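Local coordinates for fibronectin type III domain-containing protein (Simiduia agarivorans, PDB 6P2K), which probably hydrolyses xyloglucan-type beta-glucans as a GH74 glycoside hydrolase, its crystallised part being the catalytic module of two seven-bladed beta-propellers, at residues 443-448 against 478-483. Sequence-based numbering, arbitrary orientation.
Sequences FNLSDV and RLWAKR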
# COMPACT_ATOMS: atom_id res chain seq x y z
N PHE B 443 -17.29 17.78 -16.55
CA PHE B 443 -16.78 18.82 -15.67
C PHE B 443 -15.32 19.06 -16.05
O PHE B 443 -14.44 18.25 -15.73
CB PHE B 443 -16.93 18.40 -14.21
CG PHE B 443 -16.36 19.39 -13.22
CD1 PHE B 443 -16.68 20.73 -13.30
CD2 PHE B 443 -15.53 18.96 -12.21
CE1 PHE B 443 -16.17 21.64 -12.39
CE2 PHE B 443 -15.01 19.85 -11.29
CZ PHE B 443 -15.33 21.19 -11.38
N ASN B 444 -15.06 20.17 -16.73
CA ASN B 444 -13.74 20.49 -17.25
C ASN B 444 -13.28 21.83 -16.70
O ASN B 444 -14.01 22.83 -16.78
CB ASN B 444 -13.74 20.52 -18.78
CG ASN B 444 -14.16 19.19 -19.38
OD1 ASN B 444 -13.55 18.15 -19.13
ND2 ASN B 444 -15.21 19.22 -20.19
N LEU B 445 -12.06 21.86 -16.16
CA LEU B 445 -11.50 23.08 -15.58
C LEU B 445 -10.75 23.86 -16.66
O LEU B 445 -9.52 23.93 -16.69
CB LEU B 445 -10.59 22.74 -14.40
CG LEU B 445 -11.22 21.94 -13.26
CD1 LEU B 445 -10.16 21.48 -12.27
CD2 LEU B 445 -12.29 22.76 -12.56
N SER B 446 -11.53 24.47 -17.56
CA SER B 446 -10.98 25.06 -18.77
C SER B 446 -10.54 26.51 -18.61
O SER B 446 -10.01 27.08 -19.57
CB SER B 446 -12.01 24.96 -19.90
OG SER B 446 -13.33 25.17 -19.42
N ASP B 447 -10.72 27.12 -17.43
CA ASP B 447 -10.36 28.51 -17.21
C ASP B 447 -9.61 28.63 -15.89
O ASP B 447 -10.16 28.27 -14.84
CB ASP B 447 -11.60 29.41 -17.21
CG ASP B 447 -11.26 30.88 -17.32
OD1 ASP B 447 -11.07 31.53 -16.26
OD2 ASP B 447 -11.17 31.40 -18.45
N VAL B 448 -8.38 29.13 -15.94
CA VAL B 448 -7.48 29.16 -14.78
C VAL B 448 -6.84 30.55 -14.74
O VAL B 448 -5.77 30.78 -15.32
CB VAL B 448 -6.41 28.06 -14.84
CG1 VAL B 448 -5.51 28.13 -13.61
CG2 VAL B 448 -7.07 26.69 -14.94
N ARG B 478 -13.18 28.68 -7.59
CA ARG B 478 -12.84 27.41 -6.95
C ARG B 478 -11.35 27.42 -6.65
O ARG B 478 -10.54 27.77 -7.52
CB ARG B 478 -13.16 26.21 -7.84
CG ARG B 478 -14.59 26.06 -8.29
CD ARG B 478 -14.69 24.83 -9.18
NE ARG B 478 -16.03 24.59 -9.70
CZ ARG B 478 -16.86 23.67 -9.22
NH1 ARG B 478 -16.49 22.90 -8.20
NH2 ARG B 478 -18.06 23.51 -9.76
N LEU B 479 -10.98 27.00 -5.45
CA LEU B 479 -9.59 26.92 -5.04
C LEU B 479 -9.13 25.46 -5.11
O LEU B 479 -9.67 24.61 -4.40
CB LEU B 479 -9.41 27.48 -3.62
CG LEU B 479 -7.99 27.49 -3.06
CD1 LEU B 479 -7.13 28.52 -3.79
CD2 LEU B 479 -8.03 27.77 -1.57
N TRP B 480 -8.16 25.18 -5.97
CA TRP B 480 -7.59 23.85 -6.11
C TRP B 480 -6.14 23.85 -5.65
O TRP B 480 -5.45 24.88 -5.70
CB TRP B 480 -7.67 23.37 -7.56
CG TRP B 480 -9.08 23.19 -8.07
CD1 TRP B 480 -9.95 24.18 -8.43
CD2 TRP B 480 -9.77 21.96 -8.28
NE1 TRP B 480 -11.14 23.64 -8.84
CE2 TRP B 480 -11.06 22.27 -8.76
CE3 TRP B 480 -9.43 20.61 -8.10
CZ2 TRP B 480 -12.00 21.30 -9.07
CZ3 TRP B 480 -10.37 19.64 -8.40
CH2 TRP B 480 -11.64 19.99 -8.88
N ALA B 481 -5.67 22.68 -5.21
CA ALA B 481 -4.33 22.53 -4.67
C ALA B 481 -3.71 21.23 -5.17
O ALA B 481 -4.37 20.19 -5.15
CB ALA B 481 -4.35 22.55 -3.14
N LYS B 482 -2.46 21.30 -5.61
CA LYS B 482 -1.71 20.11 -6.03
C LYS B 482 -0.40 20.06 -5.25
O LYS B 482 0.49 20.88 -5.47
CB LYS B 482 -1.43 20.12 -7.54
CG LYS B 482 -0.32 19.13 -7.93
CD LYS B 482 -0.11 19.07 -9.44
CE LYS B 482 -1.24 18.31 -10.12
NZ LYS B 482 -1.02 18.19 -11.59
N ARG B 483 -0.29 19.08 -4.36
CA ARG B 483 0.95 18.88 -3.63
C ARG B 483 2.00 18.29 -4.57
O ARG B 483 1.76 17.27 -5.23
CB ARG B 483 0.72 17.96 -2.44
CG ARG B 483 -0.01 18.63 -1.29
CD ARG B 483 -0.57 17.61 -0.31
NE ARG B 483 -1.80 17.00 -0.81
CZ ARG B 483 -2.68 16.35 -0.04
NH1 ARG B 483 -2.45 16.24 1.26
NH2 ARG B 483 -3.77 15.83 -0.58
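Phe443 places ring atom CZ over the guanidinium of Arg478: Phe443 CZ lies 3.6 Å from Arg478 CZ and sits over the centre of one guanidinium face. The two planes are 55° apart, so the groups meet obliquely and are not stacked in parallel. With CG anti to the backbone N (chi1 177°), the Phe443 ring lies between the Arg478 guanidinium and the rim of the Trp480 indole, where Phe443 CE2 meets Trp480 CZ2 edge to edge at 4.0 Å. Arg478, extended from CG to NE, has its charge answered by a salt bridge from NH1 to Glu495, and Asp318 of the second subunit packs on Phe443. Further along, Leu445, the centre of an inverse gamma turn, covers one face of the same indole. Leu445 CD1 stands 3.8 Å from the centroid of the Trp480 six-membered ring, only 15° off the ring normal, a CH-pi contact. Leu445 CD2 adds a touch 3.8 Å from Trp480 CZ2. Were Trp480 replaced by an alanine, Leu445 CD1 would probably lose the ring face it rests on and Phe443 CE2 its edge neighbour. The chain then enters strand 447-456 through a classic bulge in which Ser446 and Asp447 lie opposite Thr467. The contact thus packs the loop entering the first strand of a four-stranded antiparallel sheet onto its third strand, reaching past strand 459-467, within one blade of the paired seven-bladed beta-propellers characteristic of GH74.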